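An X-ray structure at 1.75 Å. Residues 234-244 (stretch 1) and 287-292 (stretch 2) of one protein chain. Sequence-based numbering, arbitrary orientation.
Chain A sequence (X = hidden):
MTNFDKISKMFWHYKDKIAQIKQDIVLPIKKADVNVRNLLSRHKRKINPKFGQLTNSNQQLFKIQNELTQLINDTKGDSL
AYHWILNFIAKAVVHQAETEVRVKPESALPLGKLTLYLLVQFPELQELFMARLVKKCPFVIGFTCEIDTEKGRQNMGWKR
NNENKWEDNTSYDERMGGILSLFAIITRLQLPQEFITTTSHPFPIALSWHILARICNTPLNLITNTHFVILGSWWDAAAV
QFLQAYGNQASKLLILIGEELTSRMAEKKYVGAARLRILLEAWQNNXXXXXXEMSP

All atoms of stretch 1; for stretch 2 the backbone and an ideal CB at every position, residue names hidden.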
# COMPACT_ATOMS: atom_id res chain seq x y z
N TRP A 234 -2.33 -4.06 7.55
CA TRP A 234 -1.73 -5.03 6.65
C TRP A 234 -2.11 -6.45 7.05
O TRP A 234 -2.51 -7.27 6.21
CB TRP A 234 -0.21 -4.87 6.65
CG TRP A 234 0.45 -5.96 5.86
CD1 TRP A 234 0.73 -5.96 4.53
CD2 TRP A 234 0.85 -7.25 6.35
NE1 TRP A 234 1.29 -7.15 4.16
CE2 TRP A 234 1.37 -7.97 5.25
CE3 TRP A 234 0.82 -7.86 7.60
CZ2 TRP A 234 1.86 -9.25 5.37
CZ3 TRP A 234 1.31 -9.15 7.72
CH2 TRP A 234 1.81 -9.83 6.62
N TRP A 235 -1.98 -6.77 8.34
CA TRP A 235 -2.24 -8.11 8.85
C TRP A 235 -3.66 -8.57 8.55
O TRP A 235 -3.87 -9.66 8.02
CB TRP A 235 -1.98 -8.12 10.35
CG TRP A 235 -1.97 -9.44 11.08
CD1 TRP A 235 -3.00 -10.33 11.22
CD2 TRP A 235 -0.88 -9.97 11.83
NE1 TRP A 235 -2.61 -11.39 12.02
CE2 TRP A 235 -1.30 -11.19 12.39
CE3 TRP A 235 0.43 -9.54 12.06
CZ2 TRP A 235 -0.47 -11.97 13.20
CZ3 TRP A 235 1.26 -10.32 12.85
CH2 TRP A 235 0.80 -11.52 13.41
N ASP A 236 -4.64 -7.73 8.87
CA ASP A 236 -6.04 -8.06 8.62
C ASP A 236 -6.30 -8.30 7.14
O ASP A 236 -7.19 -9.08 6.78
CB ASP A 236 -6.97 -6.95 9.13
CG ASP A 236 -7.17 -6.97 10.63
OD1 ASP A 236 -7.32 -5.88 11.21
OD2 ASP A 236 -7.21 -8.06 11.23
N ALA A 237 -5.55 -7.62 6.26
CA ALA A 237 -5.72 -7.74 4.82
C ALA A 237 -4.95 -8.89 4.18
O ALA A 237 -5.37 -9.37 3.11
CB ALA A 237 -5.26 -6.45 4.13
N ALA A 238 -3.82 -9.34 4.76
CA ALA A 238 -2.91 -10.19 4.00
C ALA A 238 -2.14 -11.23 4.82
O ALA A 238 -1.42 -12.02 4.21
CB ALA A 238 -1.90 -9.31 3.25
N ALA A 239 -2.28 -11.29 6.15
CA ALA A 239 -1.42 -12.22 6.90
C ALA A 239 -1.65 -13.67 6.49
O ALA A 239 -0.68 -14.45 6.38
CB ALA A 239 -1.64 -12.05 8.40
N VAL A 240 -2.90 -14.07 6.27
CA VAL A 240 -3.18 -15.45 5.86
C VAL A 240 -2.39 -15.81 4.60
O VAL A 240 -1.78 -16.88 4.50
CB VAL A 240 -4.69 -15.63 5.64
CG1 VAL A 240 -4.98 -16.89 4.82
CG2 VAL A 240 -5.38 -15.66 7.00
N GLN A 241 -2.42 -14.92 3.62
CA GLN A 241 -1.78 -15.20 2.34
C GLN A 241 -0.27 -15.06 2.42
O GLN A 241 0.45 -15.71 1.66
CB GLN A 241 -2.35 -14.27 1.27
CG GLN A 241 -3.80 -14.52 0.95
CD GLN A 241 -4.75 -13.93 1.98
OE1 GLN A 241 -4.42 -12.98 2.70
NE2 GLN A 241 -5.95 -14.50 2.05
N PHE A 242 0.23 -14.19 3.30
CA PHE A 242 1.67 -14.06 3.52
C PHE A 242 2.25 -15.36 4.05
O PHE A 242 3.30 -15.82 3.60
CB PHE A 242 1.90 -12.91 4.50
CG PHE A 242 3.35 -12.47 4.64
CD1 PHE A 242 4.01 -11.84 3.60
CD2 PHE A 242 4.01 -12.61 5.85
CE1 PHE A 242 5.31 -11.41 3.74
CE2 PHE A 242 5.31 -12.19 6.00
CZ PHE A 242 5.96 -11.58 4.94
N LEU A 243 1.55 -15.98 5.00
CA LEU A 243 1.95 -17.30 5.49
C LEU A 243 1.91 -18.36 4.40
O LEU A 243 2.76 -19.25 4.36
CB LEU A 243 1.05 -17.71 6.67
CG LEU A 243 1.30 -16.94 7.95
CD1 LEU A 243 0.14 -17.14 8.91
CD2 LEU A 243 2.57 -17.41 8.59
N GLN A 244 0.90 -18.31 3.53
CA GLN A 244 0.84 -19.23 2.40
C GLN A 244 2.07 -19.08 1.52
O GLN A 244 2.63 -20.08 1.03
CB GLN A 244 -0.42 -18.99 1.58
CG GLN A 244 -1.67 -19.37 2.35
CD GLN A 244 -2.97 -18.94 1.68
OE1 GLN A 244 -2.99 -18.20 0.69
NE2 GLN A 244 -4.08 -19.37 2.25
N UNK A 287 -6.54 -18.90 15.41
CA UNK A 287 -7.75 -18.13 15.20
C UNK A 287 -7.49 -16.91 14.31
O UNK A 287 -8.17 -15.89 14.46
CB UNK A 287 -8.33 -17.69 16.55
N UNK A 288 -6.55 -17.00 13.37
CA UNK A 288 -6.27 -15.88 12.47
C UNK A 288 -7.45 -15.65 11.53
O UNK A 288 -7.93 -16.60 10.89
CB UNK A 288 -4.99 -16.14 11.67
N UNK A 289 -7.89 -14.40 11.45
CA UNK A 289 -9.00 -14.00 10.58
C UNK A 289 -8.50 -13.46 9.25
O UNK A 289 -7.37 -12.98 9.11
CB UNK A 289 -9.87 -12.95 11.27
N UNK A 290 -9.39 -13.54 8.27
CA UNK A 290 -9.21 -12.90 6.97
C UNK A 290 -10.56 -12.33 6.57
O UNK A 290 -11.60 -12.73 7.09
CB UNK A 290 -8.68 -13.88 5.92
N UNK A 291 -10.54 -11.38 5.63
CA UNK A 291 -11.79 -10.82 5.17
C UNK A 291 -12.64 -11.90 4.52
O UNK A 291 -12.11 -12.77 3.81
CB UNK A 291 -11.54 -9.67 4.19
N UNK A 292 -13.95 -11.89 4.73
CA UNK A 292 -14.81 -12.91 4.11
C UNK A 292 -14.67 -12.92 2.60
O UNK A 292 -14.52 -11.88 1.96
CB UNK A 292 -16.27 -12.68 4.49

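Position 287 has no atom of stretch 1 within 5.5 Å of its ideal CB. Nothing on the helix restricts the choice, and polar residues would do well. The residue is Asn 287, and it makes no contact with stretch 1.

Position 288 points its CA-to-CB bond toward the helix. The ideal CB of 288 lies 4.7 Å from Val 240 CG2 and 5.3 Å from Trp 235 NE1. Ahead of it Trp 235, Ala 239, Val 240 and Leu 243 offer a mostly apolar surface. Ala 239 has only a methyl, which leaves room for a side chain to reach in. A long apolar residue suits best: Met, Leu or Ile. The residue is Met 288. Chi1 and chi2 are both t, so the chain runs out extended, and chi3 is m. Met 288 SD packs 3.5 Å from Val 240 CG2. Met 288 CE ends among three residues, 3.6 Å from Ala 239 CB, 3.6 Å from Trp 235 NE1 and 3.8 Å from Leu 243 CD1.

Position 289 points sideways, and its ideal CB finds nothing of stretch 1 within 5.5 Å. Many residues fit, polar ones especially. The residue is Glu 289, whose side chain stays about 5.5 Å from the helix. Its backbone does the work. The O of water 1 lies 2.8 Å from Glu 289 O and accepts from Val 240 N at 3.2 Å. Val 240 N has no bond to the turn before, at the kink, and water 1 accepts from it instead. Water 3 links Glu 289 O to Asp 236 OD2.

Position 290 points toward the helix. The ideal CB of 290 is 3.9 Å from Val 240 CG2 and 4.8 Å from Gln 241 NE2. Small residues such as Ser, Ala or Thr would suit, and a longer polar one is not excluded. The residue is Ser 290, chi1 p. Its CB rests against Val 240 CG2, and its hydroxyl makes no hydrogen bond to the helix.

Position 291 points sideways, the ideal CB of 291 being 5.1 Å from Asp 236 O. A long or flat side chain could still turn back onto the helix: Phe, Tyr, Leu or Met. The residue is Phe 291. Phe 291 CE2 packs 3.8 Å from Ala 237 CA, and Asp 236 O sits over one ring face, 3.8 Å from Phe 291 CZ. Water 2 accepts from Phe 291 N and lies close to Asp 236 O.

Position 292 is out of reach of stretch 1. Its phi of -57° allows proline among many others. The residue is Pro 292.

Stretch 2 (287-292) NMESFP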
# COMPACT_ATOMS: atom_id res chain seq x y z
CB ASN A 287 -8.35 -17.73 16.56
CG ASN A 287 -9.81 -17.40 16.47
OD1 ASN A 287 -10.53 -17.98 15.66
ND2 ASN A 287 -10.26 -16.49 17.32
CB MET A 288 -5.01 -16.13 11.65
CG MET A 288 -4.71 -15.03 10.64
SD MET A 288 -3.19 -15.32 9.71
CE MET A 288 -1.95 -14.67 10.83
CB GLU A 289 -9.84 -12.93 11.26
CG GLU A 289 -10.62 -13.44 12.46
CD GLU A 289 -11.48 -12.35 13.10
OE1 GLU A 289 -11.56 -12.32 14.34
OE2 GLU A 289 -12.06 -11.54 12.36
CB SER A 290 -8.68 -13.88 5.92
OG SER A 290 -9.46 -15.06 5.89
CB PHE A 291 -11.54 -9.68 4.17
CG PHE A 291 -10.84 -8.48 4.76
CD1 PHE A 291 -11.04 -8.13 6.09
CD2 PHE A 291 -10.00 -7.69 3.98
CE1 PHE A 291 -10.40 -7.03 6.64
CE2 PHE A 291 -9.36 -6.59 4.53
CZ PHE A 291 -9.57 -6.26 5.86
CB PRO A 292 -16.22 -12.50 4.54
CG PRO A 292 -16.03 -11.67 5.76
CD PRO A 292 -14.74 -10.95 5.56
O HOH W 1 -5.25 -12.18 7.39
O HOH W 2 -8.13 -10.49 4.51
O HOH W 3 -6.57 -10.69 10.99
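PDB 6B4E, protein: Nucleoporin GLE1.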